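Local atomic coordinates of activator of (r)-2-hydroxyglutaryl-coa dehydratase (Acidaminococcus fermentans, PDB entry 1HUX), a protein that activates (R)-2-hydroxyglutaryl-CoA dehydratase by ATP-dependent electron transfer, using a [4Fe-4S] cluster shared between the two subunits of its homodimer. Residues Ala60-Thr65 with Glu73-Lys78; Val97-Asp102 with Val110-Asn115; Val209-Met214 with Glu235-Pro240. All blocks are in the same frame, centred on the assembly; numbering follows the deposited sequence.

Contact 1: Ala60-Thr65 with Glu73-Lys78; sequences AFTLAT and EGIADK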
# COMPACT_ATOMS: atom_id res chain seq x y z
N ALA A 60 24.40 -28.78 20.80
CA ALA A 60 23.79 -29.12 22.09
C ALA A 60 22.27 -28.88 22.06
O ALA A 60 21.47 -29.71 22.50
CB ALA A 60 24.42 -28.28 23.17
N PHE A 61 21.88 -27.73 21.52
CA PHE A 61 20.46 -27.41 21.42
C PHE A 61 20.26 -26.59 20.14
O PHE A 61 21.12 -25.80 19.75
CB PHE A 61 20.02 -26.62 22.66
CG PHE A 61 18.53 -26.60 22.87
CD1 PHE A 61 17.90 -27.67 23.48
CD2 PHE A 61 17.76 -25.51 22.46
CE1 PHE A 61 16.51 -27.67 23.69
CE2 PHE A 61 16.36 -25.50 22.66
CZ PHE A 61 15.74 -26.58 23.28
N THR A 62 19.12 -26.79 19.50
CA THR A 62 18.82 -26.05 18.29
C THR A 62 17.50 -25.32 18.48
O THR A 62 16.49 -25.91 18.88
CB THR A 62 18.74 -27.00 17.04
OG1 THR A 62 20.06 -27.47 16.73
CG2 THR A 62 18.17 -26.27 15.83
N LEU A 63 17.52 -24.02 18.20
CA LEU A 63 16.35 -23.20 18.35
C LEU A 63 16.06 -22.42 17.08
O LEU A 63 16.91 -21.70 16.57
CB LEU A 63 16.57 -22.23 19.52
CG LEU A 63 15.38 -22.12 20.47
CD1 LEU A 63 15.87 -21.43 21.74
CD2 LEU A 63 14.23 -21.36 19.81
N ALA A 64 14.84 -22.58 16.58
CA ALA A 64 14.43 -21.90 15.36
C ALA A 64 13.44 -20.78 15.64
O ALA A 64 12.61 -20.88 16.54
CB ALA A 64 13.82 -22.90 14.39
N THR A 65 13.52 -19.72 14.83
CA THR A 65 12.64 -18.57 14.95
C THR A 65 12.40 -17.99 13.56
O THR A 65 13.04 -18.38 12.59
CB THR A 65 13.29 -17.47 15.84
OG1 THR A 65 12.42 -16.33 15.91
CG2 THR A 65 14.64 -17.05 15.26
N GLU A 73 10.33 -27.54 11.71
CA GLU A 73 9.96 -27.93 13.06
C GLU A 73 10.82 -29.09 13.55
O GLU A 73 11.39 -29.04 14.64
CB GLU A 73 8.48 -28.33 13.09
CG GLU A 73 7.98 -28.73 14.47
CD GLU A 73 6.53 -29.14 14.46
OE1 GLU A 73 5.68 -28.32 14.05
OE2 GLU A 73 6.23 -30.29 14.87
N GLY A 74 10.92 -30.14 12.73
CA GLY A 74 11.70 -31.31 13.10
C GLY A 74 13.18 -31.05 13.34
O GLY A 74 13.87 -31.85 13.98
N ILE A 75 13.67 -29.94 12.81
CA ILE A 75 15.07 -29.58 12.97
C ILE A 75 15.30 -28.99 14.35
O ILE A 75 16.10 -29.49 15.15
CB ILE A 75 15.49 -28.54 11.91
CG1 ILE A 75 15.38 -29.14 10.51
CG2 ILE A 75 16.92 -28.05 12.20
CD1 ILE A 75 13.95 -29.52 10.08
N ALA A 76 14.57 -27.91 14.62
CA ALA A 76 14.68 -27.22 15.88
C ALA A 76 14.18 -28.05 17.06
O ALA A 76 13.18 -28.75 16.96
CB ALA A 76 13.89 -25.92 15.81
N ASP A 77 14.91 -27.95 18.17
CA ASP A 77 14.53 -28.66 19.38
C ASP A 77 13.34 -27.85 19.89
O ASP A 77 12.36 -28.41 20.40
CB ASP A 77 15.67 -28.63 20.42
CG ASP A 77 16.89 -29.45 19.99
OD1 ASP A 77 16.90 -29.95 18.84
OD2 ASP A 77 17.84 -29.60 20.80
N LYS A 78 13.42 -26.54 19.67
CA LYS A 78 12.38 -25.61 20.10
C LYS A 78 12.37 -24.37 19.21
O LYS A 78 13.41 -23.99 18.65
CB LYS A 78 12.64 -25.20 21.55
CG LYS A 78 11.58 -24.30 22.16
CD LYS A 78 11.94 -23.84 23.58
CE LYS A 78 13.21 -22.97 23.62
NZ LYS A 78 13.53 -22.44 24.98

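Contact 2: Val97-Asp102 with Val110-Asn115; sequences VHTVID and VIHVEN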
# COMPACT_ATOMS: atom_id res chain seq x y z
N VAL A 97 20.96 -1.70 25.02
CA VAL A 97 19.82 -1.54 24.15
C VAL A 97 18.58 -1.44 25.01
O VAL A 97 18.54 -1.97 26.11
CB VAL A 97 19.62 -2.75 23.20
CG1 VAL A 97 20.73 -2.81 22.21
CG2 VAL A 97 19.54 -4.05 24.00
N HIS A 98 17.58 -0.75 24.49
CA HIS A 98 16.30 -0.60 25.18
C HIS A 98 15.25 -0.49 24.11
O HIS A 98 14.06 -0.75 24.34
CB HIS A 98 16.32 0.64 26.07
CG HIS A 98 17.06 0.43 27.36
ND1 HIS A 98 16.62 -0.44 28.34
CD2 HIS A 98 18.20 0.99 27.84
CE1 HIS A 98 17.45 -0.40 29.36
NE2 HIS A 98 18.42 0.46 29.08
N THR A 99 15.71 -0.13 22.92
CA THR A 99 14.85 0.02 21.76
C THR A 99 15.52 -0.58 20.54
O THR A 99 16.66 -0.23 20.19
CB THR A 99 14.50 1.52 21.49
OG1 THR A 99 13.72 2.05 22.58
CG2 THR A 99 13.70 1.66 20.21
N VAL A 100 14.80 -1.50 19.89
CA VAL A 100 15.31 -2.18 18.70
C VAL A 100 14.41 -1.96 17.50
O VAL A 100 13.23 -2.33 17.51
CB VAL A 100 15.43 -3.73 18.93
CG1 VAL A 100 15.87 -4.40 17.65
CG2 VAL A 100 16.45 -4.05 20.04
N ILE A 101 14.96 -1.36 16.46
CA ILE A 101 14.21 -1.14 15.24
C ILE A 101 14.62 -2.23 14.24
O ILE A 101 15.76 -2.23 13.79
CB ILE A 101 14.52 0.23 14.63
CG1 ILE A 101 14.16 1.32 15.63
CG2 ILE A 101 13.74 0.41 13.34
CD1 ILE A 101 14.49 2.70 15.15
N ASP A 102 13.70 -3.13 13.91
CA ASP A 102 14.00 -4.22 12.98
C ASP A 102 13.22 -4.15 11.68
O ASP A 102 12.01 -4.43 11.66
CB ASP A 102 13.72 -5.58 13.64
CG ASP A 102 13.80 -6.75 12.65
OD1 ASP A 102 12.79 -7.47 12.48
OD2 ASP A 102 14.88 -6.93 12.03
N VAL A 110 9.24 -2.32 16.07
CA VAL A 110 10.10 -1.63 17.01
C VAL A 110 9.90 -2.29 18.35
O VAL A 110 8.77 -2.44 18.82
CB VAL A 110 9.75 -0.14 17.13
CG1 VAL A 110 10.88 0.58 17.85
CG2 VAL A 110 9.51 0.45 15.76
N ILE A 111 11.00 -2.68 18.98
CA ILE A 111 10.94 -3.38 20.25
C ILE A 111 11.61 -2.68 21.43
O ILE A 111 12.75 -2.20 21.32
CB ILE A 111 11.56 -4.81 20.08
CG1 ILE A 111 10.86 -5.54 18.93
CG2 ILE A 111 11.43 -5.60 21.38
CD1 ILE A 111 11.54 -6.84 18.56
N HIS A 112 10.90 -2.62 22.55
CA HIS A 112 11.49 -2.03 23.74
C HIS A 112 12.10 -3.20 24.50
O HIS A 112 11.43 -4.21 24.75
CB HIS A 112 10.43 -1.34 24.60
CG HIS A 112 11.00 -0.62 25.78
ND1 HIS A 112 10.84 -1.06 27.08
CD2 HIS A 112 11.83 0.46 25.86
CE1 HIS A 112 11.55 -0.30 27.90
NE2 HIS A 112 12.16 0.63 27.18
N VAL A 113 13.38 -3.06 24.85
CA VAL A 113 14.10 -4.14 25.54
C VAL A 113 14.58 -3.81 26.94
O VAL A 113 15.12 -2.74 27.20
CB VAL A 113 15.35 -4.57 24.72
CG1 VAL A 113 16.12 -5.64 25.47
CG2 VAL A 113 14.94 -5.08 23.33
N GLU A 114 14.39 -4.78 27.84
CA GLU A 114 14.81 -4.67 29.23
C GLU A 114 15.35 -6.04 29.65
O GLU A 114 14.61 -7.04 29.61
CB GLU A 114 13.63 -4.28 30.13
CG GLU A 114 13.11 -2.86 29.90
CD GLU A 114 13.99 -1.78 30.51
OE1 GLU A 114 15.23 -1.98 30.62
OE2 GLU A 114 13.45 -0.71 30.86
N ASN A 115 16.63 -6.08 30.04
CA ASN A 115 17.27 -7.33 30.45
C ASN A 115 17.05 -8.36 29.36
O ASN A 115 16.36 -9.36 29.58
CB ASN A 115 16.67 -7.88 31.76
CG ASN A 115 16.99 -7.01 32.97
OD1 ASN A 115 18.16 -6.76 33.29
ND2 ASN A 115 15.95 -6.55 33.66

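Contact 3: Val209-Met214 with Glu235-Pro240; sequences VKDVVM and EIKTSP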
# COMPACT_ATOMS: atom_id res chain seq x y z
N VAL A 209 13.68 4.72 23.44
CA VAL A 209 14.49 4.80 24.63
C VAL A 209 15.95 4.84 24.22
O VAL A 209 16.32 4.59 23.09
CB VAL A 209 14.28 3.58 25.55
CG1 VAL A 209 15.21 3.69 26.78
CG2 VAL A 209 12.83 3.54 25.97
N LYS A 210 16.76 5.15 25.21
CA LYS A 210 18.18 5.23 25.08
C LYS A 210 18.79 3.99 24.50
O LYS A 210 18.39 2.88 24.78
CB LYS A 210 18.75 5.49 26.45
CG LYS A 210 19.57 6.73 26.40
CD LYS A 210 19.93 7.33 27.75
CE LYS A 210 20.76 8.56 27.38
NZ LYS A 210 21.22 9.33 28.58
N ASP A 211 19.80 4.22 23.67
CA ASP A 211 20.53 3.17 22.97
C ASP A 211 19.63 2.39 22.03
O ASP A 211 19.21 1.26 22.28
CB ASP A 211 21.26 2.29 23.97
CG ASP A 211 22.72 2.63 24.06
OD1 ASP A 211 23.40 2.45 23.02
OD2 ASP A 211 23.19 3.12 25.10
N VAL A 212 19.29 3.06 20.93
CA VAL A 212 18.47 2.54 19.88
C VAL A 212 19.37 1.79 18.91
O VAL A 212 20.43 2.28 18.55
CB VAL A 212 17.75 3.69 19.12
CG1 VAL A 212 16.75 3.08 18.09
CG2 VAL A 212 17.03 4.57 20.07
N VAL A 213 18.95 0.61 18.49
CA VAL A 213 19.75 -0.16 17.52
C VAL A 213 18.87 -0.62 16.37
O VAL A 213 17.70 -0.98 16.56
CB VAL A 213 20.40 -1.40 18.15
CG1 VAL A 213 21.35 -0.97 19.24
CG2 VAL A 213 19.32 -2.30 18.70
N MET A 214 19.43 -0.57 15.17
CA MET A 214 18.70 -1.00 13.99
C MET A 214 19.15 -2.41 13.61
O MET A 214 20.35 -2.72 13.56
CB MET A 214 18.92 -0.00 12.86
CG MET A 214 18.17 -0.36 11.61
SD MET A 214 18.39 0.87 10.36
CE MET A 214 16.72 0.79 9.56
N GLU A 235 21.14 8.77 18.32
CA GLU A 235 22.03 7.82 17.65
C GLU A 235 21.34 6.49 17.41
O GLU A 235 20.64 5.96 18.28
CB GLU A 235 23.27 7.55 18.49
CG GLU A 235 24.39 8.53 18.30
CD GLU A 235 25.58 8.18 19.17
OE1 GLU A 235 25.46 8.29 20.41
OE2 GLU A 235 26.63 7.79 18.61
N ILE A 236 21.52 5.96 16.20
CA ILE A 236 20.97 4.66 15.84
C ILE A 236 22.20 3.79 15.57
O ILE A 236 23.00 4.09 14.67
CB ILE A 236 20.09 4.70 14.58
CG1 ILE A 236 18.92 5.68 14.76
CG2 ILE A 236 19.55 3.30 14.29
CD1 ILE A 236 17.87 5.26 15.79
N LYS A 237 22.36 2.74 16.36
CA LYS A 237 23.50 1.85 16.22
C LYS A 237 23.17 0.66 15.33
O LYS A 237 22.00 0.32 15.12
CB LYS A 237 23.95 1.33 17.59
CG LYS A 237 24.17 2.44 18.60
CD LYS A 237 24.91 1.94 19.82
CE LYS A 237 25.30 3.10 20.71
NZ LYS A 237 26.30 2.72 21.74
N THR A 238 24.22 0.06 14.79
CA THR A 238 24.08 -1.11 13.93
C THR A 238 25.47 -1.72 13.76
O THR A 238 26.48 -1.03 13.93
CB THR A 238 23.49 -0.71 12.55
OG1 THR A 238 23.10 -1.89 11.82
CG2 THR A 238 24.50 0.11 11.75
N SER A 239 25.51 -3.02 13.46
CA SER A 239 26.78 -3.71 13.26
C SER A 239 26.60 -4.69 12.10
O SER A 239 25.47 -4.93 11.66
CB SER A 239 27.20 -4.49 14.52
OG SER A 239 26.67 -5.81 14.51
N PRO A 240 27.71 -5.26 11.61
CA PRO A 240 27.68 -6.21 10.49
C PRO A 240 26.67 -7.35 10.72
O PRO A 240 25.95 -7.77 9.81
CB PRO A 240 29.12 -6.71 10.45
CG PRO A 240 29.90 -5.49 10.90
CD PRO A 240 29.09 -5.01 12.07

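Contact 1: Ala60-Thr65 with Glu73-Lys78
The Phe61 ring lies against Asp77 with CG anti to the backbone N (chi1 -162°), which sets CG, the root of the ring, beside the carbonyl carbon. Lys78 bends at chi3 (64°), placing CE beside Leu63 CD1, 3.6 Å away; the two side chains lie next to each other and point the same way. Asp77 CB sits over one face of the Phe61 ring in a CH-pi contact, 3.6 Å from the ring centroid and 20° off its normal, while Lys78 CB approaches the ring edge, 3.8 Å from Phe61 CZ. An alanine in place of Phe61 would probably leave Asp77 CB without its aromatic cover and Lys78 CB without its neighbour, opening a gap at this end of the strand.

Main-chain bonds supply the rest. Thr62 O accepts two N-H groups, from Asp77 N at 2.7 Å and Lys78 N at 3.2 Å, and Ala64 N donates to Lys78 O at 2.9 Å. The Lys78 N and Ala64 N bonds make Leu63 and Lys78 a parallel bridge. Asp77 OD2 adds a weak bond from Thr62 N, and the methyl groups of Ala64 and Ala76 touch.

The bridge adds strand 78-80 as the outermost member of a five-stranded sheet of the actin fold. Along its other edge, strand 61-65 bonds to strand 4-10, and helix 245-257 covers the side bearing Phe61, Leu63 and Lys78.

Contact 2: Val97-Asp102 with Val110-Asn115
Val100 and Ile111 bond reciprocally through their main chains, Val100 N to Ile111 O at 2.6 Å and Ile111 N to Val100 O at 2.7 Å. They form the hydrogen-bonded pair of an antiparallel ladder, with the non-hydrogen-bonded pairs Thr99-His112 and Ile101-Val110 on either side of it. The axes of strands 99-102 and 110-114 run 153° apart. Val113 N donates to His98 O, but the return bond to Val113 O comes from a side chain: His98 ND1 reaches it at 3.0 Å, with the oxygen 27° out of the imidazole plane. The imidazole thus supplies a bond beyond the last bridge, where the backbone of His98 departs from strand geometry.

Polar side chains gather at this end. Glu114 OE1 lies at the edge of the His98 ring, in its plane, 3.0 Å from CE1, and the carboxylate is turned 80° against the ring. The negative charge of Glu114 would probably favour the protonated form of His98. The His112 ring lies obliquely near His98 O.

Apolar contacts occur on both faces. Beside Val100 and Ile111, Val100 CG2 meets Val113 CG2 at 3.8 Å. On the other face Val110 CG1 touches Ile101 CG1 at 4.0 Å and Thr99 CG2, the branch anti to the backbone N, at 3.8 Å, while Thr99 OG1 accepts from Val209 N.

This beta hairpin lies inside a five-stranded sheet, between strand 117-124 beyond Val110-Asn115 and strand 212-215 beyond Val97-Asp102. Helix 82-93 packs against Val100 and Ile111.

Contact 3: Val209-Met214 with Glu235-Pro240
Asp211 brings the one flat side-chain group that touches across this contact, and Lys237 is what it meets. No aromatic ring takes part; the remaining flat groups are peptides. The carboxylate engages through a single oxygen: OD1 forms a salt bridge with Lys237 NZ at 3.2 Å, and Lys237 CE lies alongside the same oxygen. The lysine chain runs extended beyond CG, which lets it span from the strand back to Asp211, the residue just ahead of strand 212-215. Asp211 and Lys237 are both partly exposed, and their opposite charges would probably offset each other.

Among the peptide groups, Lys237 N donates to Val212 O at 3.0 Å, tilted 20° from the carbonyl plane. Met214 N points at Lys237 O almost head-on, at 2.7 Å with a C=O...N angle of 169°. These two bonds bracket Val213, which forms a parallel bridge with Lys237.

Helix 222-232 makes the crossover between these two parallel strands, giving a beta-alpha-beta unit whose second strand, 236-237, is short and lies at the sheet's outer edge. Ile236 lies on the face of the sheet toward that helix, touching Arg225. Its two branches divide the work: CD1 rests on Val212 CG1 at 3.4 Å, and CG2 on Met214 CB at 3.7 Å. Met214 CG, anti to the backbone N (chi1 -179°), leads away from Ile236, and beyond it the chain reaches Val224, Arg225 and Leu228 of the helix. On the opposite face, Val213 CG1 touches Lys237 CB at 3.8 Å.

Thr238 OG1 gives a weak bond to Met214 O, and the Thr238 side chain is about 7 Å from that of Gln220, which binds ATP.

Contacts 2 and 3 belong to one sheet: strands 99-104 and 212-215 are neighbours, joined by the bond from Ile101 N to Val213 O. Contact 1 lies in the other sheet, with its centre about 24 Å from that of contact 2. Both sheets have the strand order 3-2-1-4-5 characteristic of the actin fold, and contacts 1 and 3 each add a fifth, edge strand in parallel to the fourth. Contact 1 is the more exposed, with three exposed residues of nine touching against one of eight. Its aspartate and lysine pack on Phe61 and Leu63; those of contact 3 form a salt bridge. Contact 2, a hairpin of inner strands, is buried and mainly apolar.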